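Local atomic coordinates of putative uncharacterized protein Smu.1393c (Streptococcus mutans, PDB entry 4L9A), a protein that probably acts as a carboxylesterase of the alpha/beta hydrolase fold in a bacterium that causes tooth decay. Residues H256-L261 with E283-N288; L136-L141 with S235-E240; T227-K232 with Y252-T257; A60-K65 with N276-K281. All coordinates share one frame; numbering follows the deposited sequence.

Interaction 1. Residues H256-L261 with E283-N288; sequences HTQTKL and EQLLSN
Gln258 reaches out to the last turn of helix 275-287 and grips the backbone of Leu285. NE2 of Gln258 donates to O of Leu285 at 3.0 Å. The bond is bent, with 141° at the hydrogen. NE2 lies in the plane of the Leu285 carbonyl, on a lone pair, but the oxygen sits somewhat out of the Gln258 amide plane. The Gln258 chain is stretched, with CD anti to CA (chi2 -174°), and this carries the amide toward the helix end. CD1 of Leu285 packs against the same amide, 3.4 Å from NE2 of Gln258. The two side chains cross obliquely. Leu285 is buried and also touches Pro234, Ile236 and Leu113. The contact thus joins the C-terminal helix of the alpha/beta hydrolase fold to the turn that leads into the edge strand 260-263. This is a type I turn from His256 to Thr259. Inside it, N of Gln258 donates to ND1 of His256 at 2.9 Å, in the plane of the imidazole. Lys260 also meets Gln284. CE of Lys260 is 3.6 Å from OE1 of Gln284, and the side chains cross at about a right angle. On the helix, OG of Ser287 donates to O of Gln284 at 2.9 Å, from above the carbonyl plane.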
loop_
_atom_site.group_PDB
_atom_site.type_symbol
_atom_site.label_atom_id
_atom_site.label_comp_id
_atom_site.label_asym_id
_atom_site.label_seq_id
_atom_site.Cartn_x
_atom_site.Cartn_y
_atom_site.Cartn_z
ATOM N N HIS A 256 -14.735 -13.971 -8.217
ATOM C CA HIS A 256 -15.878 -13.246 -7.666
ATOM C C HIS A 256 -16.550 -12.430 -8.768
ATOM O O HIS A 256 -15.867 -11.843 -9.602
ATOM C CB HIS A 256 -15.428 -12.329 -6.526
ATOM C CG HIS A 256 -16.544 -11.865 -5.642
ATOM N ND1 HIS A 256 -17.509 -10.974 -6.061
ATOM C CD2 HIS A 256 -16.835 -12.153 -4.349
ATOM C CE1 HIS A 256 -18.350 -10.739 -5.069
ATOM N NE2 HIS A 256 -17.961 -11.438 -4.017
ATOM N N THR A 257 -17.884 -12.409 -8.776
ATOM C CA THR A 257 -18.649 -11.665 -9.779
ATOM C C THR A 257 -18.374 -10.160 -9.743
ATOM O O THR A 257 -18.725 -9.436 -10.675
ATOM C CB THR A 257 -20.182 -11.872 -9.624
ATOM O OG1 THR A 257 -20.598 -11.478 -8.307
ATOM C CG2 THR A 257 -20.565 -13.322 -9.862
ATOM N N GLN A 258 -17.762 -9.686 -8.661
ATOM C CA GLN A 258 -17.464 -8.266 -8.526
ATOM C C GLN A 258 -15.985 -7.957 -8.721
ATOM O O GLN A 258 -15.599 -6.790 -8.769
ATOM C CB GLN A 258 -17.899 -7.752 -7.147
ATOM C CG GLN A 258 -19.395 -7.571 -6.977
ATOM C CD GLN A 258 -19.720 -6.915 -5.645
ATOM O OE1 GLN A 258 -19.588 -7.533 -4.589
ATOM N NE2 GLN A 258 -20.106 -5.643 -5.688
ATOM N N THR A 259 -15.157 -8.995 -8.818
ATOM C CA THR A 259 -13.725 -8.803 -9.035
ATOM C C THR A 259 -13.464 -8.253 -10.432
ATOM O O THR A 259 -14.059 -8.725 -11.399
ATOM C CB THR A 259 -12.964 -10.125 -8.854
ATOM O OG1 THR A 259 -12.873 -10.429 -7.458
ATOM C CG2 THR A 259 -11.564 -10.035 -9.435
ATOM N N LYS A 260 -12.585 -7.261 -10.536
ATOM C CA LYS A 260 -12.212 -6.677 -11.837
ATOM C C LYS A 260 -10.718 -6.389 -11.942
ATOM O O LYS A 260 -10.058 -6.069 -10.945
ATOM C CB LYS A 260 -12.955 -5.360 -12.097
ATOM C CG LYS A 260 -14.477 -5.418 -11.968
ATOM C CD LYS A 260 -15.112 -4.129 -12.493
ATOM C CE LYS A 260 -16.628 -4.166 -12.389
ATOM N NZ LYS A 260 -17.152 -5.488 -12.806
ATOM N N LEU A 261 -10.188 -6.492 -13.153
ATOM C CA LEU A 261 -8.863 -5.961 -13.456
ATOM C C LEU A 261 -9.052 -4.754 -14.367
ATOM O O LEU A 261 -9.586 -4.877 -15.468
ATOM C CB LEU A 261 -7.983 -7.011 -14.133
ATOM C CG LEU A 261 -6.622 -6.542 -14.660
ATOM C CD1 LEU A 261 -5.757 -6.033 -13.512
ATOM C CD2 LEU A 261 -5.916 -7.663 -15.437
ATOM N N GLU A 283 -17.101 2.800 -5.471
ATOM C CA GLU A 283 -18.504 3.098 -5.228
ATOM C C GLU A 283 -19.386 1.973 -5.755
ATOM O O GLU A 283 -20.338 1.560 -5.103
ATOM C CB GLU A 283 -18.886 4.426 -5.881
ATOM C CG GLU A 283 -18.430 5.645 -5.100
ATOM C CD GLU A 283 -18.311 6.887 -5.962
ATOM O OE1 GLU A 283 -18.659 6.818 -7.159
ATOM O OE2 GLU A 283 -17.870 7.932 -5.442
ATOM N N GLN A 284 -19.051 1.477 -6.940
ATOM C CA GLN A 284 -19.795 0.392 -7.558
ATOM C C GLN A 284 -19.689 -0.884 -6.728
ATOM O O GLN A 284 -20.669 -1.607 -6.559
ATOM C CB GLN A 284 -19.287 0.150 -8.978
ATOM C CG GLN A 284 -19.736 -1.162 -9.591
ATOM C CD GLN A 284 -19.230 -1.343 -11.008
ATOM O OE1 GLN A 284 -18.081 -1.031 -11.314
ATOM N NE2 GLN A 284 -20.090 -1.846 -11.882
ATOM N N LEU A 285 -18.498 -1.153 -6.208
ATOM C CA LEU A 285 -18.274 -2.336 -5.385
ATOM C C LEU A 285 -19.155 -2.290 -4.140
ATOM O O LEU A 285 -19.838 -3.265 -3.809
ATOM C CB LEU A 285 -16.793 -2.449 -4.990
ATOM C CG LEU A 285 -16.401 -3.631 -4.098
ATOM C CD1 LEU A 285 -16.878 -4.941 -4.704
ATOM C CD2 LEU A 285 -14.903 -3.669 -3.887
ATOM N N LEU A 286 -19.148 -1.146 -3.464
ATOM C CA LEU A 286 -19.901 -0.984 -2.228
ATOM C C LEU A 286 -21.413 -1.022 -2.444
ATOM O O LEU A 286 -22.156 -1.534 -1.603
ATOM C CB LEU A 286 -19.505 0.317 -1.536
ATOM C CG LEU A 286 -18.042 0.384 -1.128
ATOM C CD1 LEU A 286 -17.766 1.674 -0.368
ATOM C CD2 LEU A 286 -17.699 -0.831 -0.289
ATOM N N SER A 287 -21.873 -0.483 -3.567
ATOM C CA SER A 287 -23.304 -0.420 -3.825
ATOM C C SER A 287 -23.892 -1.805 -4.091
ATOM O O SER A 287 -25.089 -2.024 -3.891
ATOM C CB SER A 287 -23.600 0.516 -4.994
ATOM O OG SER A 287 -23.045 0.006 -6.191
ATOM N N ASN A 288 -23.048 -2.740 -4.526
ATOM C CA ASN A 288 -23.517 -4.073 -4.915
ATOM C C ASN A 288 -23.023 -5.231 -4.040
ATOM O O ASN A 288 -23.131 -6.394 -4.429
ATOM C CB ASN A 288 -23.162 -4.349 -6.376
ATOM C CG ASN A 288 -23.806 -3.360 -7.327
ATOM O OD1 ASN A 288 -23.118 -2.686 -8.098
ATOM N ND2 ASN A 288 -25.131 -3.267 -7.275
#

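Interaction 2. Residues L136-L141 with S235-E240; sequences LGFIGL and SIVFSE
Leu141 and Phe238 lie side by side and point the same way from two neighbouring parallel strands. CD1 of Leu141 comes 3.7 Å from CD1 of Phe238, obliquely to the ring. Ile139 and Ile236 repeat this pairing two residues earlier, with CD1 of Ile139 3.9 Å from CG1 of Ile236. CG2 of Ile139 also makes a loose contact with CE1 of Phe238, 4.3 Å away. These four side chains share one face of the sheet, and helix 275-287 covers Leu141 and Phe238 there.

Phe138, Ser235 and Val237 stand on the opposite face. CG of Phe138 is anti to its backbone N (chi1 175°). The ring runs beneath Gly140, which has no side chain to stand in its way. OG of Ser235 meets CD2 of Phe138 at the ring edge, 3.4 Å away, and CG2 of Val237 lies at the edge too. The ring of Tyr252 meets Phe138 nearly parallel, and the Ser235 hydroxyl is hydrogen-bonded to Tyr252 O.

The strands run 8° apart in the central sheet of the alpha/beta hydrolase fold. N of Ile236 donates to O of Phe138 at 2.8 Å, N of Gly140 to O of Ile236 at 2.9 Å, and N of Phe238 to O of Gly140 at 2.9 Å. All three bonds are nearly straight. The buried backbone groups of this join therefore find partners within the sheet, and the faces can be largely apolar.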
loop_
_atom_site.group_PDB
_atom_site.type_symbol
_atom_site.label_atom_id
_atom_site.label_comp_id
_atom_site.label_asym_id
_atom_site.label_seq_id
_atom_site.Cartn_x
_atom_site.Cartn_y
_atom_site.Cartn_z
ATOM N N LEU A 136 -14.383 -6.828 3.269
ATOM C CA LEU A 136 -15.398 -6.678 2.222
ATOM C C LEU A 136 -14.820 -6.521 0.810
ATOM O O LEU A 136 -15.560 -6.575 -0.174
ATOM C CB LEU A 136 -16.296 -5.481 2.518
ATOM C CG LEU A 136 -17.027 -5.547 3.856
ATOM C CD1 LEU A 136 -17.762 -4.249 4.119
ATOM C CD2 LEU A 136 -17.980 -6.723 3.875
ATOM N N GLY A 137 -13.519 -6.306 0.703
ATOM C CA GLY A 137 -12.938 -6.039 -0.597
ATOM C C GLY A 137 -11.464 -5.718 -0.543
ATOM O O GLY A 137 -10.942 -5.231 0.468
ATOM N N PHE A 138 -10.788 -5.992 -1.651
ATOM C CA PHE A 138 -9.391 -5.623 -1.821
ATOM C C PHE A 138 -9.279 -4.657 -2.989
ATOM O O PHE A 138 -9.847 -4.902 -4.048
ATOM C CB PHE A 138 -8.537 -6.865 -2.083
ATOM C CG PHE A 138 -7.096 -6.553 -2.395
ATOM C CD1 PHE A 138 -6.217 -6.186 -1.384
ATOM C CD2 PHE A 138 -6.622 -6.639 -3.701
ATOM C CE1 PHE A 138 -4.886 -5.895 -1.661
ATOM C CE2 PHE A 138 -5.306 -6.350 -3.989
ATOM C CZ PHE A 138 -4.429 -5.974 -2.969
ATOM N N ILE A 139 -8.567 -3.554 -2.785
ATOM C CA ILE A 139 -8.329 -2.578 -3.840
ATOM C C ILE A 139 -6.823 -2.473 -4.030
ATOM O O ILE A 139 -6.106 -1.989 -3.156
ATOM C CB ILE A 139 -8.895 -1.188 -3.481
ATOM C CG1 ILE A 139 -10.344 -1.294 -2.978
ATOM C CG2 ILE A 139 -8.783 -0.248 -4.664
ATOM C CD1 ILE A 139 -11.314 -1.874 -3.991
ATOM N N GLY A 140 -6.314 -2.962 -5.150
ATOM C CA GLY A 140 -4.872 -2.983 -5.302
ATOM C C GLY A 140 -4.393 -2.091 -6.425
ATOM O O GLY A 140 -4.855 -2.201 -7.558
ATOM N N LEU A 141 -3.473 -1.198 -6.102
ATOM C CA LEU A 141 -2.817 -0.386 -7.107
ATOM C C LEU A 141 -1.452 -1.006 -7.390
ATOM O O LEU A 141 -0.534 -0.884 -6.585
ATOM C CB LEU A 141 -2.674 1.063 -6.626
ATOM C CG LEU A 141 -3.967 1.819 -6.286
ATOM C CD1 LEU A 141 -5.110 1.507 -7.253
ATOM C CD2 LEU A 141 -4.399 1.544 -4.840
ATOM N N SER A 235 -12.089 -8.388 -5.473
ATOM C CA SER A 235 -10.801 -7.752 -5.671
ATOM C C SER A 235 -10.880 -6.818 -6.863
ATOM O O SER A 235 -11.268 -7.234 -7.956
ATOM C CB SER A 235 -9.734 -8.816 -5.929
ATOM O OG SER A 235 -8.459 -8.231 -6.105
ATOM N N ILE A 236 -10.514 -5.554 -6.665
ATOM C CA ILE A 236 -10.400 -4.638 -7.792
ATOM C C ILE A 236 -8.931 -4.258 -7.935
ATOM O O ILE A 236 -8.359 -3.602 -7.056
ATOM C CB ILE A 236 -11.241 -3.357 -7.623
ATOM C CG1 ILE A 236 -12.676 -3.678 -7.187
ATOM C CG2 ILE A 236 -11.249 -2.571 -8.931
ATOM C CD1 ILE A 236 -13.496 -4.323 -8.256
ATOM N N VAL A 237 -8.311 -4.697 -9.025
ATOM C CA VAL A 237 -6.891 -4.424 -9.248
ATOM C C VAL A 237 -6.730 -3.445 -10.411
ATOM O O VAL A 237 -7.376 -3.595 -11.456
ATOM C CB VAL A 237 -6.105 -5.734 -9.502
ATOM C CG1 VAL A 237 -4.668 -5.460 -9.966
ATOM C CG2 VAL A 237 -6.113 -6.590 -8.250
ATOM N N PHE A 238 -5.894 -2.429 -10.203
ATOM C CA PHE A 238 -5.557 -1.452 -11.232
ATOM C C PHE A 238 -4.092 -1.604 -11.583
ATOM O O PHE A 238 -3.237 -1.688 -10.701
ATOM C CB PHE A 238 -5.779 -0.010 -10.728
ATOM C CG PHE A 238 -7.213 0.321 -10.436
ATOM C CD1 PHE A 238 -7.811 -0.105 -9.254
ATOM C CD2 PHE A 238 -7.959 1.071 -11.327
ATOM C CE1 PHE A 238 -9.141 0.199 -8.973
ATOM C CE2 PHE A 238 -9.288 1.381 -11.057
ATOM C CZ PHE A 238 -9.880 0.941 -9.885
ATOM N N SER A 239 -3.797 -1.590 -12.875
ATOM C CA SER A 239 -2.439 -1.761 -13.341
ATOM C C SER A 239 -2.270 -1.135 -14.716
ATOM O O SER A 239 -3.225 -1.035 -15.486
ATOM C CB SER A 239 -2.116 -3.254 -13.425
ATOM O OG SER A 239 -1.042 -3.494 -14.316
ATOM N N GLU A 240 -1.046 -0.732 -15.027
ATOM C CA GLU A 240 -0.706 -0.340 -16.388
ATOM C C GLU A 240 -0.989 -1.516 -17.331
ATOM O O GLU A 240 -0.842 -2.676 -16.939
ATOM C CB GLU A 240 0.764 0.090 -16.456
ATOM C CG GLU A 240 1.077 1.330 -15.595
ATOM C CD GLU A 240 2.569 1.579 -15.449
ATOM O OE1 GLU A 240 3.148 2.266 -16.306
ATOM O OE2 GLU A 240 3.169 1.066 -14.483
#

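Interaction 3. Residues T227-K232 with Y252-T257; sequences TGISEK and YLNKHT
Asn254 and Glu231 carry the polar part of this contact between two loops. N of Lys255 donates to OE1 of Glu231 at 2.8 Å, with 160° at the hydrogen. OE1 uses its syn lone pair. The Glu231 chain folds at chi2 (-69°), and its carboxylate slides past Asn254 in the opposite direction, with OE1 3.4 Å from CB of Asn254. ND2 of Asn254 gives a weak hydrogen bond to O of Ser230, 2.8 Å away, and another bond to Ile233 O. OD1 of Asn254 accepts from N of His256, an Asx turn, and also pairs with the hydroxyl of Thr259. Across from it, OG of Ser230 accepts from N of Lys232, an ST turn.

The two loops lead into the adjacent parallel strands 235-239 and 260-263. They therefore pair at the N-terminal ends of these strands in the alpha/beta hydrolase sheet.

Ile229 makes the van der Waals part. Its CG2 packs against polar atoms, 3.6 Å from ND2 of Asn254 and 3.7 Å from O of Tyr252. A further touch is at the His256 ring edge, where CD2 of His256 lies 3.5 Å from O of Glu231. O of Lys232 comes near the same edge.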
loop_
_atom_site.group_PDB
_atom_site.type_symbol
_atom_site.label_atom_id
_atom_site.label_comp_id
_atom_site.label_asym_id
_atom_site.label_seq_id
_atom_site.Cartn_x
_atom_site.Cartn_y
_atom_site.Cartn_z
ATOM N N THR A 227 -0.255 -17.745 -0.240
ATOM C CA THR A 227 -1.589 -17.254 0.076
ATOM C C THR A 227 -2.163 -16.490 -1.108
ATOM O O THR A 227 -1.523 -15.583 -1.636
ATOM C CB THR A 227 -1.544 -16.291 1.289
ATOM O OG1 THR A 227 -0.827 -16.904 2.370
ATOM C CG2 THR A 227 -2.944 -15.925 1.754
ATOM N N GLY A 228 -3.369 -16.845 -1.522
ATOM C CA GLY A 228 -4.084 -16.053 -2.505
ATOM C C GLY A 228 -5.290 -15.427 -1.831
ATOM O O GLY A 228 -5.553 -15.699 -0.665
ATOM N N ILE A 229 -6.029 -14.597 -2.553
ATOM C CA ILE A 229 -7.239 -13.991 -2.010
ATOM C C ILE A 229 -8.424 -14.953 -2.073
ATOM O O ILE A 229 -8.652 -15.622 -3.087
ATOM C CB ILE A 229 -7.585 -12.691 -2.754
ATOM C CG1 ILE A 229 -8.800 -12.016 -2.123
ATOM C CG2 ILE A 229 -7.840 -12.978 -4.240
ATOM C CD1 ILE A 229 -9.066 -10.650 -2.696
ATOM N N SER A 230 -9.171 -15.036 -0.979
ATOM C CA SER A 230 -10.353 -15.882 -0.934
ATOM C C SER A 230 -11.314 -15.559 -2.073
ATOM O O SER A 230 -11.462 -14.399 -2.471
ATOM C CB SER A 230 -11.065 -15.717 0.406
ATOM O OG SER A 230 -12.346 -16.318 0.375
ATOM N N GLU A 231 -11.962 -16.594 -2.600
ATOM C CA GLU A 231 -12.989 -16.418 -3.619
ATOM C C GLU A 231 -14.150 -15.573 -3.094
ATOM O O GLU A 231 -14.880 -14.959 -3.873
ATOM C CB GLU A 231 -13.494 -17.783 -4.105
ATOM C CG GLU A 231 -12.433 -18.598 -4.840
ATOM C CD GLU A 231 -12.064 -17.996 -6.185
ATOM O OE1 GLU A 231 -12.896 -17.247 -6.744
ATOM O OE2 GLU A 231 -10.950 -18.275 -6.688
ATOM N N LYS A 232 -14.297 -15.530 -1.771
ATOM C CA LYS A 232 -15.400 -14.815 -1.124
ATOM C C LYS A 232 -15.199 -13.299 -1.049
ATOM O O LYS A 232 -16.124 -12.560 -0.715
ATOM C CB LYS A 232 -15.638 -15.366 0.289
ATOM C CG LYS A 232 -15.817 -16.881 0.358
ATOM C CD LYS A 232 -15.931 -17.358 1.806
ATOM C CE LYS A 232 -15.741 -18.868 1.925
ATOM N NZ LYS A 232 -15.659 -19.286 3.356
ATOM N N TYR A 252 -3.843 -12.062 -6.773
ATOM C CA TYR A 252 -4.726 -10.947 -6.391
ATOM C C TYR A 252 -6.103 -11.031 -7.054
ATOM O O TYR A 252 -7.033 -10.312 -6.680
ATOM C CB TYR A 252 -4.078 -9.591 -6.682
ATOM C CG TYR A 252 -2.840 -9.325 -5.855
ATOM C CD1 TYR A 252 -2.929 -9.133 -4.474
ATOM C CD2 TYR A 252 -1.581 -9.297 -6.442
ATOM C CE1 TYR A 252 -1.796 -8.904 -3.706
ATOM C CE2 TYR A 252 -0.438 -9.070 -5.684
ATOM C CZ TYR A 252 -0.556 -8.870 -4.310
ATOM O OH TYR A 252 0.559 -8.647 -3.532
ATOM N N LEU A 253 -6.229 -11.916 -8.033
ATOM C CA LEU A 253 -7.499 -12.087 -8.732
ATOM C C LEU A 253 -8.173 -13.405 -8.374
ATOM O O LEU A 253 -7.519 -14.374 -8.004
ATOM C CB LEU A 253 -7.323 -11.949 -10.252
ATOM C CG LEU A 253 -7.103 -10.514 -10.745
ATOM C CD1 LEU A 253 -6.921 -10.453 -12.262
ATOM C CD2 LEU A 253 -8.255 -9.623 -10.317
ATOM N N ASN A 254 -9.496 -13.415 -8.472
ATOM C CA ASN A 254 -10.287 -14.597 -8.207
ATOM C C ASN A 254 -11.509 -14.526 -9.099
ATOM O O ASN A 254 -11.573 -13.673 -9.989
ATOM C CB ASN A 254 -10.689 -14.679 -6.723
ATOM C CG ASN A 254 -11.485 -13.467 -6.260
ATOM O OD1 ASN A 254 -12.163 -12.807 -7.052
ATOM N ND2 ASN A 254 -11.409 -13.172 -4.964
ATOM N N LYS A 255 -12.479 -15.398 -8.852
ATOM C CA LYS A 255 -13.630 -15.516 -9.740
ATOM C C LYS A 255 -14.880 -14.799 -9.247
ATOM O O LYS A 255 -15.953 -14.976 -9.809
ATOM C CB LYS A 255 -13.927 -16.989 -10.017
ATOM C CG LYS A 255 -12.928 -17.615 -10.968
ATOM C CD LYS A 255 -12.595 -19.038 -10.560
ATOM C CE LYS A 255 -11.640 -19.675 -11.555
ATOM N NZ LYS A 255 -12.237 -19.736 -12.918
ATOM N N HIS A 256 -14.735 -13.971 -8.217
ATOM C CA HIS A 256 -15.878 -13.246 -7.666
ATOM C C HIS A 256 -16.550 -12.430 -8.768
ATOM O O HIS A 256 -15.867 -11.843 -9.602
ATOM C CB HIS A 256 -15.428 -12.329 -6.526
ATOM C CG HIS A 256 -16.544 -11.865 -5.642
ATOM N ND1 HIS A 256 -17.509 -10.974 -6.061
ATOM C CD2 HIS A 256 -16.835 -12.153 -4.349
ATOM C CE1 HIS A 256 -18.350 -10.739 -5.069
ATOM N NE2 HIS A 256 -17.961 -11.438 -4.017
ATOM N N THR A 257 -17.884 -12.409 -8.776
ATOM C CA THR A 257 -18.649 -11.665 -9.779
ATOM C C THR A 257 -18.374 -10.160 -9.743
ATOM O O THR A 257 -18.725 -9.436 -10.675
ATOM C CB THR A 257 -20.182 -11.872 -9.624
ATOM O OG1 THR A 257 -20.598 -11.478 -8.307
ATOM C CG2 THR A 257 -20.565 -13.322 -9.862
#

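Interaction 4. Residues A60-K65 with N276-K281; sequences ANIIDK and NSILEK
Lys65 lays its aliphatic chain over the side chain of Leu279. CB of Lys65 is 3.5 Å from CG of Leu279, and CD of Lys65 is 3.9 Å from the same atom. The two side chains meet at a slant. CD1 of Leu279 also comes 3.7 Å from O of Lys65. Farther out, CE of Lys65 is 3.6 Å from OD1 of Asn276. The Lys65 chain then bends at its end (chi4 60°), which turns NZ back to its own segment. There NZ donates to O of Asn61 at 2.8 Å, in the carbonyl plane and on a lone pair. OG1 of Thr275 is a second partner of this amine.

Ile62 packs deeper. Its CD1 is 4.1 Å from CD1 of Ile278, and these side chains cross at about a right angle. CG2 of Ile62 is 4.1 Å from CD2 of Leu279. Below them, Ile62 touches Phe46 of strand 43-47, and Ile278 touches Phe238. The short helix 60-63 and the C-terminal helix 275-287 thus pack together over one face of the alpha/beta hydrolase sheet. Between these two segments the join is largely apolar, and Lys65 serves it with its methylenes while its charged end is held by hydrogen bonds.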
loop_
_atom_site.group_PDB
_atom_site.type_symbol
_atom_site.label_atom_id
_atom_site.label_comp_id
_atom_site.label_asym_id
_atom_site.label_seq_id
_atom_site.Cartn_x
_atom_site.Cartn_y
_atom_site.Cartn_z
ATOM N N ALA A 60 -3.760 10.512 -0.228
ATOM C CA ALA A 60 -4.645 11.662 -0.025
ATOM C C ALA A 60 -5.747 11.789 -1.075
ATOM O O ALA A 60 -6.903 12.091 -0.749
ATOM C CB ALA A 60 -3.826 12.960 0.054
ATOM N N ASN A 61 -5.389 11.561 -2.334
ATOM C CA ASN A 61 -6.339 11.672 -3.439
ATOM C C ASN A 61 -7.458 10.623 -3.416
ATOM O O ASN A 61 -8.499 10.810 -4.046
ATOM C CB ASN A 61 -5.610 11.635 -4.788
ATOM C CG ASN A 61 -4.803 12.899 -5.056
ATOM O OD1 ASN A 61 -5.016 13.937 -4.419
ATOM N ND2 ASN A 61 -3.878 12.819 -6.011
ATOM N N ILE A 62 -7.244 9.515 -2.712
ATOM C CA ILE A 62 -8.335 8.556 -2.511
ATOM C C ILE A 62 -9.125 8.889 -1.233
ATOM O O ILE A 62 -10.364 8.957 -1.236
ATOM C CB ILE A 62 -7.824 7.103 -2.466
ATOM C CG1 ILE A 62 -7.257 6.701 -3.842
ATOM C CG2 ILE A 62 -8.966 6.169 -2.068
ATOM C CD1 ILE A 62 -6.581 5.322 -3.876
ATOM N N ILE A 63 -8.392 9.111 -0.148
ATOM C CA ILE A 63 -8.998 9.440 1.147
ATOM C C ILE A 63 -9.944 10.623 1.031
ATOM O O ILE A 63 -11.100 10.542 1.447
ATOM C CB ILE A 63 -7.912 9.679 2.227
ATOM C CG1 ILE A 63 -7.208 8.354 2.532
ATOM C CG2 ILE A 63 -8.531 10.227 3.531
ATOM C CD1 ILE A 63 -5.836 8.499 3.169
ATOM N N ASP A 64 -9.468 11.716 0.446
ATOM C CA ASP A 64 -10.299 12.908 0.307
ATOM C C ASP A 64 -11.604 12.654 -0.434
ATOM O O ASP A 64 -12.567 13.393 -0.252
ATOM C CB ASP A 64 -9.539 14.028 -0.395
ATOM C CG ASP A 64 -8.418 14.584 0.452
ATOM O OD1 ASP A 64 -8.396 14.285 1.666
ATOM O OD2 ASP A 64 -7.560 15.308 -0.096
ATOM N N LYS A 65 -11.639 11.620 -1.271
ATOM C CA LYS A 65 -12.828 11.362 -2.086
ATOM C C LYS A 65 -13.837 10.378 -1.470
ATOM O O LYS A 65 -14.937 10.207 -1.992
ATOM C CB LYS A 65 -12.424 10.889 -3.483
ATOM C CG LYS A 65 -11.668 11.915 -4.318
ATOM C CD LYS A 65 -11.465 11.390 -5.744
ATOM C CE LYS A 65 -10.665 12.354 -6.600
ATOM N NZ LYS A 65 -9.318 12.600 -6.028
ATOM N N ASN A 276 -10.107 9.129 -9.825
ATOM C CA ASN A 276 -11.472 9.238 -10.325
ATOM C C ASN A 276 -11.995 7.873 -10.738
ATOM O O ASN A 276 -13.121 7.497 -10.402
ATOM C CB ASN A 276 -11.563 10.218 -11.498
ATOM C CG ASN A 276 -11.495 11.668 -11.048
ATOM O OD1 ASN A 276 -11.996 12.023 -9.977
ATOM N ND2 ASN A 276 -10.870 12.512 -11.860
ATOM N N SER A 277 -11.166 7.131 -11.466
ATOM C CA SER A 277 -11.507 5.781 -11.876
ATOM C C SER A 277 -11.592 4.841 -10.680
ATOM O O SER A 277 -12.517 4.027 -10.581
ATOM C CB SER A 277 -10.485 5.258 -12.885
ATOM O OG SER A 277 -10.783 3.926 -13.258
ATOM N N ILE A 278 -10.630 4.956 -9.769
ATOM C CA ILE A 278 -10.623 4.122 -8.574
ATOM C C ILE A 278 -11.905 4.317 -7.768
ATOM O O ILE A 278 -12.568 3.349 -7.392
ATOM C CB ILE A 278 -9.373 4.399 -7.702
ATOM C CG1 ILE A 278 -8.108 4.033 -8.491
ATOM C CG2 ILE A 278 -9.453 3.634 -6.376
ATOM C CD1 ILE A 278 -6.809 4.588 -7.872
ATOM N N LEU A 279 -12.265 5.572 -7.527
ATOM C CA LEU A 279 -13.474 5.866 -6.763
ATOM C C LEU A 279 -14.727 5.328 -7.444
ATOM O O LEU A 279 -15.636 4.806 -6.798
ATOM C CB LEU A 279 -13.600 7.372 -6.516
ATOM C CG LEU A 279 -13.025 7.839 -5.177
ATOM C CD1 LEU A 279 -13.868 7.309 -4.024
ATOM C CD2 LEU A 279 -11.570 7.420 -5.014
ATOM N N GLU A 280 -14.777 5.467 -8.757
ATOM C CA GLU A 280 -15.897 4.950 -9.534
ATOM C C GLU A 280 -16.077 3.436 -9.289
ATOM O O GLU A 280 -17.175 2.969 -8.983
ATOM C CB GLU A 280 -15.647 5.239 -11.017
ATOM C CG GLU A 280 -16.844 5.144 -11.915
ATOM C CD GLU A 280 -16.505 5.572 -13.331
ATOM O OE1 GLU A 280 -15.618 6.443 -13.493
ATOM O OE2 GLU A 280 -17.111 5.028 -14.278
ATOM N N LYS A 281 -14.994 2.672 -9.409
ATOM C CA LYS A 281 -15.041 1.232 -9.127
ATOM C C LYS A 281 -15.360 0.929 -7.664
ATOM O O LYS A 281 -16.090 -0.009 -7.360
ATOM C CB LYS A 281 -13.716 0.569 -9.493
ATOM C CG LYS A 281 -13.310 0.798 -10.934
ATOM C CD LYS A 281 -14.464 0.531 -11.863
ATOM C CE LYS A 281 -14.184 1.087 -13.250
ATOM N NZ LYS A 281 -15.421 1.068 -14.067
#

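In the fold
Interactions 1, 2 and 3 gather on the side of the central sheet that ends in strand 260-263. Interaction 2 lies between strands 134-141 and 235-239, and the next strand, 260-263, starts in interaction 1. N of Lys260 is 2.9 Å from O of Ser235. Interaction 3 meets interaction 2 where CB of Ser235 lies 3.8 Å from CD1 of Ile229, and it shares His256 and Thr257 with interaction 1. Interactions 1 and 4 use successive parts of helix 275-287, their centres about 15 Å apart. CZ of Phe238 packs 3.5 Å from CA of Ile278, linking interactions 2 and 4. In this family the nucleophile is expected just after strand 111-117, which neighbours strand 134-141.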